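Local coordinates for Alr3699 protein (Nostoc sp., PDB 4XSO) that belongs to the glycosyltransferase-like proteins of the GT-B fold, with two Rossmann-like domains, and is of unknown precise function, at residues N206-F212 against Q234-V240; C283-T289 against K308-A313; M7-D13 against Y97-N103; L37-D43 against I55-F60. The contacts are given in a common frame with arbitrary orientation. Residues are numbered along the deposited sequence.

How the interactions relate
The four contacts are strand pairings in two parallel sheets, one in each Rossmann-like domain of a GT-B fold. Along the chain, interaction 4 is nested inside the loop closed by interaction 3; interactions 1 and 2 follow in series. Interactions 3 and 4 share the N-terminal sheet. Their centres are 11 Å apart, and strands 9-13 and 36-40 are neighbours, with Phe11 N 2.9 Å from Leu37 O. Interactions 1 and 2 share the second sheet, with centres 10 Å apart and Gly210 O 2.8 Å from Ala287 N. The two pairs lie on opposite sides of the chain's centre. Centres of interactions 1 and 3 are 41 Å apart, consistent with two separate domains.

Interaction 1: residues N206-F212 against Q234-V240; sequences NFVVGHF and QVTAILV
Strands 207-212 and 235-240 run parallel, both in extended conformation. Their axes approach to 4.7 Å and cross at -25°. The register pairs Phe207 with Val235 and continues one to one to Phe212 with Val240. Gln234 comes first. Its O accepts Phe207 N at 2.8 Å and a weak bond from Asn206 ND2 at 3.3 Å. Val235 (t) packs its CG1 4.0 Å from Val209 CG2, on the face that also carries Phe207, Ala237 and His211. Thr236 N donates to Phe207 O at 2.9 Å, and Thr236 O accepts Val209 N at 2.9 Å. This is a right-handed beta-alpha-beta crossover of a Rossmann-like domain, made through helix 221-228. That helix covers the Val209 and Val235 face. Ala237 CA lies 3.2 Å from Val209 O in a CA-H...O contact. Ile238 N donates to Val209 O, and Ile238 O accepts His211 N, both at 2.9 Å. Ile238 faces Gly210, where a CB would clash with the Phe212 ring. Leu239 CD2 reaches 3.8 Å from His211 CB. The His211 ring turns away, and its NE2 bonds to Thr289. Val240 N donates to His211 O at 2.9 Å. Val240 CB meets CD2 of Phe212 (m) at 3.7 Å, and helix 276-282 covers this side.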
# COMPACT_ATOMS: atom_id res chain seq x y z
N ASN A 206 -28.40 37.86 34.28
CA ASN A 206 -27.08 38.12 33.73
C ASN A 206 -27.03 38.32 32.18
O ASN A 206 -27.96 37.90 31.45
CB ASN A 206 -26.17 36.94 34.05
CG ASN A 206 -25.96 36.74 35.52
OD1 ASN A 206 -26.12 35.64 36.04
ND2 ASN A 206 -25.55 37.78 36.19
N PHE A 207 -25.92 38.88 31.71
CA PHE A 207 -25.57 38.81 30.29
C PHE A 207 -24.63 37.63 30.14
O PHE A 207 -23.49 37.64 30.63
CB PHE A 207 -24.91 40.10 29.78
CG PHE A 207 -24.76 40.17 28.29
CD1 PHE A 207 -23.66 39.58 27.67
CD2 PHE A 207 -25.75 40.77 27.50
CE1 PHE A 207 -23.53 39.61 26.31
CE2 PHE A 207 -25.60 40.83 26.12
CZ PHE A 207 -24.48 40.26 25.52
N VAL A 208 -25.13 36.59 29.49
CA VAL A 208 -24.47 35.33 29.45
C VAL A 208 -23.70 35.11 28.13
O VAL A 208 -24.28 35.05 27.05
CB VAL A 208 -25.49 34.20 29.65
CG1 VAL A 208 -24.83 32.84 29.52
CG2 VAL A 208 -26.17 34.30 31.01
N VAL A 209 -22.41 34.94 28.26
CA VAL A 209 -21.57 34.56 27.16
C VAL A 209 -21.23 33.09 27.25
O VAL A 209 -20.63 32.63 28.25
CB VAL A 209 -20.24 35.33 27.15
CG1 VAL A 209 -19.43 34.96 25.92
CG2 VAL A 209 -20.47 36.82 27.18
N GLY A 210 -21.57 32.33 26.22
CA GLY A 210 -21.37 30.89 26.24
C GLY A 210 -20.18 30.51 25.37
O GLY A 210 -19.99 31.06 24.27
N HIS A 211 -19.41 29.54 25.85
CA HIS A 211 -18.31 29.02 25.10
C HIS A 211 -18.53 27.52 25.05
O HIS A 211 -18.67 26.88 26.11
CB HIS A 211 -17.02 29.36 25.87
CG HIS A 211 -15.77 29.15 25.09
ND1 HIS A 211 -15.26 27.90 24.81
CD2 HIS A 211 -14.94 30.03 24.50
CE1 HIS A 211 -14.16 28.03 24.09
NE2 HIS A 211 -13.96 29.31 23.87
N PHE A 212 -18.58 26.93 23.88
CA PHE A 212 -19.01 25.51 23.76
C PHE A 212 -17.91 24.69 23.09
O PHE A 212 -17.73 24.78 21.90
CB PHE A 212 -20.23 25.44 22.87
CG PHE A 212 -21.40 26.12 23.46
CD1 PHE A 212 -21.55 27.46 23.31
CD2 PHE A 212 -22.28 25.43 24.21
CE1 PHE A 212 -22.58 28.11 23.89
CE2 PHE A 212 -23.32 26.07 24.84
CZ PHE A 212 -23.48 27.41 24.65
N GLN A 234 -22.53 42.25 35.49
CA GLN A 234 -23.61 41.39 35.11
C GLN A 234 -23.23 40.37 33.99
O GLN A 234 -24.01 39.43 33.73
CB GLN A 234 -24.88 42.18 34.73
CG GLN A 234 -24.90 42.82 33.34
CD GLN A 234 -24.15 44.13 33.32
OE1 GLN A 234 -23.34 44.40 34.21
NE2 GLN A 234 -24.41 44.96 32.30
N VAL A 235 -22.02 40.52 33.41
CA VAL A 235 -21.54 39.58 32.42
C VAL A 235 -20.97 38.35 33.09
O VAL A 235 -19.93 38.41 33.79
CB VAL A 235 -20.46 40.17 31.46
CG1 VAL A 235 -20.04 39.12 30.42
CG2 VAL A 235 -20.97 41.42 30.76
N THR A 236 -21.59 37.20 32.77
CA THR A 236 -21.06 35.88 33.19
C THR A 236 -20.83 34.94 32.02
O THR A 236 -21.49 35.03 30.96
CB THR A 236 -22.02 35.12 34.12
OG1 THR A 236 -23.19 34.82 33.40
CG2 THR A 236 -22.39 35.90 35.27
N ALA A 237 -19.86 34.05 32.20
CA ALA A 237 -19.49 33.10 31.18
C ALA A 237 -19.95 31.68 31.59
O ALA A 237 -19.88 31.31 32.74
CB ALA A 237 -18.00 33.18 30.93
N ILE A 238 -20.53 30.92 30.64
CA ILE A 238 -20.75 29.51 30.84
C ILE A 238 -19.83 28.81 29.92
O ILE A 238 -19.76 29.12 28.70
CB ILE A 238 -22.24 29.05 30.65
CG1 ILE A 238 -22.73 29.33 29.25
CG2 ILE A 238 -23.17 29.74 31.64
CD1 ILE A 238 -24.04 28.60 28.93
N LEU A 239 -19.06 27.88 30.49
CA LEU A 239 -18.14 27.02 29.74
C LEU A 239 -18.76 25.63 29.68
O LEU A 239 -18.98 24.97 30.72
CB LEU A 239 -16.75 26.94 30.38
CG LEU A 239 -16.14 28.31 30.71
CD1 LEU A 239 -14.70 28.10 31.14
CD2 LEU A 239 -16.12 29.23 29.56
N VAL A 240 -19.02 25.20 28.45
CA VAL A 240 -19.69 23.97 28.22
C VAL A 240 -18.74 23.11 27.46
O VAL A 240 -18.27 23.45 26.38
CB VAL A 240 -21.00 24.19 27.44
CG1 VAL A 240 -21.77 22.92 27.33
CG2 VAL A 240 -21.84 25.24 28.16

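Interaction 2: residues C283-T289 against K308-A313; sequences CDLVAHT and KPVVAA
Lys308 NZ donates to Cys283 O at 2.8 Å, tying together the entries to two parallel strands, 285-287 and 310-313. The strands belong to a beta-alpha-beta unit of the second Rossmann-like domain, with helix 298-305 between them. Their axes approach to 4.8 Å at 14°. Three backbone bonds fix the register: Val286 N to Pro309 O at 3.0 Å, Val311 N to Val286 O at 3.0 Å, and His288 N to Val311 O at 2.8 Å. Val286 therefore pairs with Val310, and Ala287 with Val311. Both strands are extended. With chi1 t, the His288 ring presents its ND1 edge to Ala313 N, which donates a weak bond at 3.4 Å, while NE2 bonds to Glu294. The CA-to-CB bond of Asp284 points away from segment 308-313; its OD2 accepts Val208 N and forms a salt bridge with Arg198. Packing follows on both faces. Ala287 CB meets CG1 of Val311 (chi1 p) at 3.7 Å, beneath helix 336-348. Val286 CB and Val310 CG2 lie 4.4 Å apart on the face covered by helix 298-305. Leu285 (t, p) bends its end toward the partner strand, bringing CD1 3.8 Å from Pro309 CB and CD2 4.1 Å from Val311 CG1.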
# COMPACT_ATOMS: atom_id res chain seq x y z
N CYS A 283 -27.95 31.67 26.00
CA CYS A 283 -26.87 32.69 26.07
C CYS A 283 -27.41 33.98 25.48
O CYS A 283 -28.48 34.00 24.83
CB CYS A 283 -25.69 32.21 25.27
SG CYS A 283 -24.92 30.81 26.10
N ASP A 284 -26.69 35.06 25.73
CA ASP A 284 -26.94 36.34 25.10
C ASP A 284 -25.90 36.54 24.02
O ASP A 284 -26.14 37.27 23.11
CB ASP A 284 -26.91 37.43 26.17
CG ASP A 284 -28.00 37.21 27.24
OD1 ASP A 284 -29.15 37.50 26.84
OD2 ASP A 284 -27.76 36.70 28.41
N LEU A 285 -24.76 35.84 24.09
CA LEU A 285 -23.72 35.89 23.06
C LEU A 285 -22.98 34.57 23.12
O LEU A 285 -22.80 34.02 24.19
CB LEU A 285 -22.77 37.04 23.34
CG LEU A 285 -21.44 37.13 22.60
CD1 LEU A 285 -21.78 37.40 21.12
CD2 LEU A 285 -20.52 38.25 23.15
N VAL A 286 -22.62 34.03 21.96
CA VAL A 286 -21.85 32.82 21.87
C VAL A 286 -20.46 33.26 21.44
O VAL A 286 -20.34 33.99 20.46
CB VAL A 286 -22.46 31.84 20.89
CG1 VAL A 286 -21.55 30.63 20.74
CG2 VAL A 286 -23.82 31.41 21.44
N ALA A 287 -19.43 32.86 22.18
CA ALA A 287 -18.07 33.12 21.80
C ALA A 287 -17.28 31.94 21.37
O ALA A 287 -17.07 30.99 22.11
CB ALA A 287 -17.31 33.80 22.98
N HIS A 288 -16.69 32.10 20.20
CA HIS A 288 -15.69 31.19 19.67
C HIS A 288 -14.37 31.94 19.80
O HIS A 288 -14.27 33.06 19.29
CB HIS A 288 -16.02 30.90 18.21
CG HIS A 288 -14.96 30.16 17.48
ND1 HIS A 288 -13.94 30.79 16.81
CD2 HIS A 288 -14.74 28.83 17.33
CE1 HIS A 288 -13.12 29.89 16.30
NE2 HIS A 288 -13.58 28.69 16.62
N THR A 289 -13.38 31.38 20.49
CA THR A 289 -12.14 32.14 20.76
C THR A 289 -10.91 31.26 20.58
O THR A 289 -9.96 31.39 21.33
CB THR A 289 -12.13 32.64 22.20
OG1 THR A 289 -12.10 31.52 23.10
CG2 THR A 289 -13.37 33.48 22.45
N LYS A 308 -28.41 33.46 17.41
CA LYS A 308 -27.68 34.18 18.47
C LYS A 308 -26.58 35.06 17.91
O LYS A 308 -25.99 34.78 16.87
CB LYS A 308 -27.05 33.18 19.43
CG LYS A 308 -28.10 32.45 20.28
CD LYS A 308 -28.84 33.57 21.03
CE LYS A 308 -29.64 33.14 22.17
NZ LYS A 308 -30.31 34.34 22.69
N PRO A 309 -26.30 36.15 18.60
CA PRO A 309 -25.10 36.88 18.22
C PRO A 309 -23.91 35.96 18.46
O PRO A 309 -23.89 35.23 19.48
CB PRO A 309 -25.03 37.99 19.25
CG PRO A 309 -26.40 38.11 19.83
CD PRO A 309 -26.88 36.70 19.85
N VAL A 310 -22.95 35.97 17.56
CA VAL A 310 -21.79 35.16 17.67
C VAL A 310 -20.54 36.00 17.42
O VAL A 310 -20.49 36.83 16.48
CB VAL A 310 -21.85 33.95 16.75
CG1 VAL A 310 -21.78 34.35 15.28
CG2 VAL A 310 -20.71 32.99 17.07
N VAL A 311 -19.51 35.77 18.23
CA VAL A 311 -18.23 36.42 18.06
C VAL A 311 -17.27 35.30 17.85
O VAL A 311 -17.34 34.33 18.55
CB VAL A 311 -17.81 37.31 19.30
CG1 VAL A 311 -17.84 36.60 20.60
CG2 VAL A 311 -16.41 37.90 19.08
N ALA A 312 -16.42 35.41 16.85
CA ALA A 312 -15.42 34.41 16.53
C ALA A 312 -14.04 34.96 16.31
O ALA A 312 -13.85 36.14 16.02
CB ALA A 312 -15.82 33.63 15.28
N ALA A 313 -13.08 34.06 16.37
CA ALA A 313 -11.69 34.46 16.16
C ALA A 313 -11.48 34.52 14.66
O ALA A 313 -11.95 33.64 13.94
CB ALA A 313 -10.75 33.46 16.85

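Interaction 3: residues M7-D13 against Y97-N103; sequences MKILFLD and YDLIYAN
Lys8 (m, t, p, t) curls its chain across the Tyr97 ring. Its NZ stands 4.5 Å from the ring centroid and 19° off the normal, a cation-pi contact over the face; NZ also bonds to Glu96 O. Tyr97 has chi1 m, and its CG lies 3.7 Å from Leu10 CB. Asp98 (m) turns its OD2 back to take Lys8 N at 2.7 Å, and Asp98 N donates to Lys8 O at 2.8 Å. Beyond this, extended strands 9-13 and 99-102 run parallel, with axes 4.6 Å apart at -23°. Leu10 pairs with Ile100, Phe11 with Tyr101 and Leu12 with Ala102. Leu10 N bonds to Leu99 O at 2.8 Å, and Tyr101 N to Leu10 O at 2.7 Å. Phe11 (m) turns its ring edge to the face of Tyr101 (t) in a T-shaped stack, centroids 4.9 Å apart and planes at 62°. Leu12 (m, t) places CD1 3.8 Å from Ile100 CG2. At the far end Asn103 ND2 donates to Asp13 OD2 at 3.1 Å, while Asn103 OD1 bonds to His127. In this Rossmann-like sheet 36-40 flanks 9-13, 122-126 flanks 99-102, helix 20-29 packs on the Phe11 and Tyr101 face, and helix 105-118 on the Leu12 and Ile100 face.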
# COMPACT_ATOMS: atom_id res chain seq x y z
N MET A 7 -25.14 3.13 -6.73
CA MET A 7 -23.81 3.50 -6.19
C MET A 7 -23.72 3.07 -4.72
O MET A 7 -24.37 3.68 -3.85
CB MET A 7 -23.57 5.02 -6.29
CG MET A 7 -22.27 5.47 -5.63
SD MET A 7 -21.73 7.19 -5.95
CE MET A 7 -22.47 7.57 -7.54
N LYS A 8 -22.91 2.05 -4.46
CA LYS A 8 -22.49 1.69 -3.09
C LYS A 8 -21.21 2.40 -2.71
O LYS A 8 -20.21 2.40 -3.50
CB LYS A 8 -22.29 0.19 -2.95
CG LYS A 8 -23.54 -0.61 -3.29
CD LYS A 8 -23.28 -2.12 -3.23
CE LYS A 8 -23.36 -2.67 -1.80
NZ LYS A 8 -22.61 -3.95 -1.57
N ILE A 9 -21.21 3.01 -1.52
CA ILE A 9 -20.05 3.74 -1.05
C ILE A 9 -19.35 3.07 0.08
O ILE A 9 -20.02 2.68 1.06
CB ILE A 9 -20.41 5.18 -0.61
CG1 ILE A 9 -21.16 5.90 -1.70
CG2 ILE A 9 -19.15 5.94 -0.13
CD1 ILE A 9 -21.42 7.39 -1.38
N LEU A 10 -18.02 2.96 -0.03
CA LEU A 10 -17.23 2.58 1.04
C LEU A 10 -16.54 3.86 1.60
O LEU A 10 -15.64 4.42 0.97
CB LEU A 10 -16.23 1.42 0.63
CG LEU A 10 -15.15 1.19 1.72
CD1 LEU A 10 -15.75 0.59 2.97
CD2 LEU A 10 -13.98 0.30 1.28
N PHE A 11 -16.98 4.28 2.76
CA PHE A 11 -16.47 5.45 3.47
C PHE A 11 -15.39 4.89 4.32
O PHE A 11 -15.56 3.79 4.88
CB PHE A 11 -17.52 6.12 4.38
CG PHE A 11 -18.67 6.78 3.65
CD1 PHE A 11 -18.55 8.08 3.14
CD2 PHE A 11 -19.89 6.12 3.50
CE1 PHE A 11 -19.59 8.69 2.49
CE2 PHE A 11 -20.97 6.80 2.95
CZ PHE A 11 -20.82 8.04 2.40
N LEU A 12 -14.29 5.64 4.42
CA LEU A 12 -13.19 5.27 5.26
C LEU A 12 -12.77 6.39 6.17
O LEU A 12 -12.68 7.57 5.79
CB LEU A 12 -11.96 4.91 4.38
CG LEU A 12 -12.02 3.68 3.53
CD1 LEU A 12 -10.74 3.59 2.67
CD2 LEU A 12 -12.15 2.47 4.46
N ASP A 13 -12.48 6.04 7.41
CA ASP A 13 -12.14 7.07 8.37
C ASP A 13 -11.20 6.50 9.44
O ASP A 13 -11.45 5.46 10.01
CB ASP A 13 -13.41 7.68 8.96
CG ASP A 13 -13.14 8.92 9.83
OD1 ASP A 13 -12.37 8.81 10.83
OD2 ASP A 13 -13.77 10.00 9.57
N TYR A 97 -17.93 -2.49 -3.52
CA TYR A 97 -18.46 -1.13 -3.51
C TYR A 97 -18.10 -0.44 -4.83
O TYR A 97 -17.29 -0.97 -5.61
CB TYR A 97 -17.96 -0.40 -2.26
CG TYR A 97 -18.61 -0.96 -1.02
CD1 TYR A 97 -18.09 -2.10 -0.42
CD2 TYR A 97 -19.76 -0.39 -0.49
CE1 TYR A 97 -18.72 -2.70 0.63
CE2 TYR A 97 -20.40 -0.97 0.58
CZ TYR A 97 -19.89 -2.13 1.11
OH TYR A 97 -20.45 -2.67 2.18
N ASP A 98 -18.73 0.68 -5.12
CA ASP A 98 -18.51 1.34 -6.39
C ASP A 98 -17.63 2.60 -6.27
O ASP A 98 -17.29 3.19 -7.28
CB ASP A 98 -19.82 1.78 -6.95
CG ASP A 98 -20.77 0.64 -7.12
OD1 ASP A 98 -20.51 -0.29 -7.90
OD2 ASP A 98 -21.78 0.67 -6.43
N LEU A 99 -17.41 3.07 -5.06
CA LEU A 99 -16.70 4.27 -4.81
C LEU A 99 -16.12 4.23 -3.38
O LEU A 99 -16.75 3.73 -2.45
CB LEU A 99 -17.70 5.44 -4.94
CG LEU A 99 -17.00 6.83 -4.77
CD1 LEU A 99 -17.45 7.81 -5.81
CD2 LEU A 99 -17.20 7.45 -3.40
N ILE A 100 -14.93 4.80 -3.22
CA ILE A 100 -14.26 4.86 -1.95
C ILE A 100 -14.21 6.33 -1.57
O ILE A 100 -13.76 7.17 -2.38
CB ILE A 100 -12.80 4.33 -2.04
CG1 ILE A 100 -12.77 2.87 -2.48
CG2 ILE A 100 -12.09 4.43 -0.73
CD1 ILE A 100 -11.32 2.51 -2.87
N TYR A 101 -14.69 6.63 -0.34
CA TYR A 101 -14.81 8.02 0.11
C TYR A 101 -14.02 8.15 1.40
O TYR A 101 -14.44 7.70 2.46
CB TYR A 101 -16.31 8.34 0.27
CG TYR A 101 -16.73 9.75 0.49
CD1 TYR A 101 -16.42 10.42 1.65
CD2 TYR A 101 -17.60 10.35 -0.41
CE1 TYR A 101 -16.93 11.69 1.90
CE2 TYR A 101 -18.11 11.64 -0.19
CZ TYR A 101 -17.78 12.30 0.96
OH TYR A 101 -18.29 13.56 1.18
N ALA A 102 -12.81 8.67 1.24
CA ALA A 102 -11.84 8.83 2.35
C ALA A 102 -12.05 10.16 3.04
O ALA A 102 -12.02 11.23 2.40
CB ALA A 102 -10.43 8.73 1.83
N ASN A 103 -12.23 10.07 4.36
CA ASN A 103 -12.64 11.18 5.19
C ASN A 103 -11.55 11.76 6.11
O ASN A 103 -11.78 12.72 6.82
CB ASN A 103 -13.89 10.77 5.96
CG ASN A 103 -14.73 11.97 6.38
OD1 ASN A 103 -15.16 12.72 5.55
ND2 ASN A 103 -14.99 12.12 7.68

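Interaction 4: residues L37-D43 against I55-F60; sequences LVGLFAD and IPVEVF
A beta-alpha-beta unit of the N-terminal Rossmann-like domain places strands 36-40 and 57-59 side by side, parallel and extended. Strand 57-59 is the outermost of its sheet within the chain. The axes of segments 37-40 and 57-59 approach to 4.6 Å and cross at -22°. Val38 N bonds to Pro56 O at 2.9 Å, Glu58 N to Val38 O at 2.9 Å, Leu40 N to Glu58 O at 2.7 Å, and Phe60 N to Leu40 O at 2.8 Å. Val38 thus pairs with Val57, Gly39 with Glu58 and Leu40 with Val59. On the valine side, facing helix 45-52, Leu40 (m, t) sits between two valines, CD1 3.8 Å from Val57 CG2 and CB 4.4 Å from Val59 CG2. Val38 CG2 fits against Ile55 CG2 at 3.8 Å. On the other side Leu37 (t, p) brings CD1 to 3.8 Å from Pro56 CB, and a hollow lies at Gly39. The Phe60 ring, chi1 m, fills it edge-on below helix 85-95. A CB on Gly39 would clash there, and Phe60 CE2 lies 3.6 Å from Gly39 CA.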
# COMPACT_ATOMS: atom_id res chain seq x y z
N LEU A 37 -20.90 1.40 3.69
CA LEU A 37 -20.17 0.84 4.79
C LEU A 37 -19.17 1.90 5.23
O LEU A 37 -18.48 2.46 4.40
CB LEU A 37 -19.43 -0.42 4.34
CG LEU A 37 -18.64 -1.17 5.42
CD1 LEU A 37 -19.48 -1.50 6.64
CD2 LEU A 37 -18.06 -2.47 4.83
N VAL A 38 -19.10 2.19 6.53
CA VAL A 38 -17.99 2.97 7.07
C VAL A 38 -16.89 2.04 7.68
O VAL A 38 -17.10 1.31 8.63
CB VAL A 38 -18.42 3.99 8.14
CG1 VAL A 38 -17.19 4.79 8.60
CG2 VAL A 38 -19.45 4.95 7.60
N GLY A 39 -15.74 2.05 7.06
CA GLY A 39 -14.58 1.32 7.53
C GLY A 39 -13.77 2.26 8.43
O GLY A 39 -13.35 3.37 8.03
N LEU A 40 -13.63 1.87 9.68
CA LEU A 40 -12.77 2.57 10.59
C LEU A 40 -11.43 1.84 10.79
O LEU A 40 -11.35 0.64 10.71
CB LEU A 40 -13.46 2.69 11.95
CG LEU A 40 -14.80 3.41 12.03
CD1 LEU A 40 -15.31 3.39 13.47
CD2 LEU A 40 -14.67 4.83 11.51
N PHE A 41 -10.39 2.60 11.10
CA PHE A 41 -9.11 1.97 11.41
C PHE A 41 -8.89 1.74 12.92
O PHE A 41 -7.93 1.13 13.30
CB PHE A 41 -7.96 2.80 10.81
CG PHE A 41 -7.96 2.89 9.30
CD1 PHE A 41 -8.79 2.11 8.51
CD2 PHE A 41 -7.07 3.76 8.67
CE1 PHE A 41 -8.76 2.21 7.12
CE2 PHE A 41 -7.04 3.86 7.30
CZ PHE A 41 -7.89 3.10 6.53
N ALA A 42 -9.77 2.26 13.75
CA ALA A 42 -9.72 2.03 15.21
C ALA A 42 -11.16 1.88 15.68
O ALA A 42 -12.06 2.58 15.17
CB ALA A 42 -9.09 3.22 15.94
N ASP A 43 -11.36 1.00 16.66
CA ASP A 43 -12.60 0.91 17.42
C ASP A 43 -12.67 2.05 18.41
O ASP A 43 -11.66 2.67 18.70
CB ASP A 43 -12.69 -0.43 18.18
CG ASP A 43 -14.14 -0.84 18.49
OD1 ASP A 43 -15.08 -0.05 18.29
OD2 ASP A 43 -14.32 -1.99 18.89
N ILE A 55 -25.86 2.97 10.58
CA ILE A 55 -24.89 3.05 9.52
C ILE A 55 -23.97 1.87 9.68
O ILE A 55 -23.29 1.74 10.67
CB ILE A 55 -24.14 4.37 9.54
CG1 ILE A 55 -25.11 5.49 9.30
CG2 ILE A 55 -23.11 4.46 8.39
CD1 ILE A 55 -24.51 6.83 9.60
N PRO A 56 -23.88 1.03 8.63
CA PRO A 56 -23.02 -0.11 8.77
C PRO A 56 -21.59 0.34 9.02
O PRO A 56 -21.11 1.30 8.37
CB PRO A 56 -23.17 -0.86 7.46
CG PRO A 56 -24.46 -0.39 6.88
CD PRO A 56 -24.59 1.05 7.34
N VAL A 57 -20.91 -0.38 9.90
CA VAL A 57 -19.54 -0.00 10.31
C VAL A 57 -18.75 -1.25 10.51
O VAL A 57 -19.28 -2.27 10.96
CB VAL A 57 -19.47 0.98 11.51
CG1 VAL A 57 -20.13 0.38 12.70
CG2 VAL A 57 -18.01 1.30 11.87
N GLU A 58 -17.48 -1.18 10.13
CA GLU A 58 -16.51 -2.26 10.27
C GLU A 58 -15.17 -1.65 10.67
O GLU A 58 -14.77 -0.55 10.21
CB GLU A 58 -16.29 -3.02 8.96
CG GLU A 58 -15.39 -4.26 9.13
CD GLU A 58 -15.44 -5.21 7.94
OE1 GLU A 58 -16.31 -5.02 7.05
OE2 GLU A 58 -14.60 -6.15 7.88
N VAL A 59 -14.47 -2.36 11.55
CA VAL A 59 -13.17 -1.89 12.00
C VAL A 59 -12.13 -2.74 11.27
O VAL A 59 -12.14 -3.95 11.40
CB VAL A 59 -13.03 -2.03 13.54
CG1 VAL A 59 -11.59 -1.80 13.95
CG2 VAL A 59 -13.94 -1.04 14.26
N PHE A 60 -11.24 -2.11 10.51
CA PHE A 60 -10.18 -2.86 9.81
C PHE A 60 -8.89 -2.75 10.62
O PHE A 60 -8.49 -1.65 11.03
CB PHE A 60 -9.96 -2.28 8.43
CG PHE A 60 -11.11 -2.52 7.51
CD1 PHE A 60 -11.25 -3.73 6.86
CD2 PHE A 60 -12.07 -1.55 7.32
CE1 PHE A 60 -12.30 -3.96 6.00
CE2 PHE A 60 -13.13 -1.78 6.47
CZ PHE A 60 -13.26 -2.99 5.83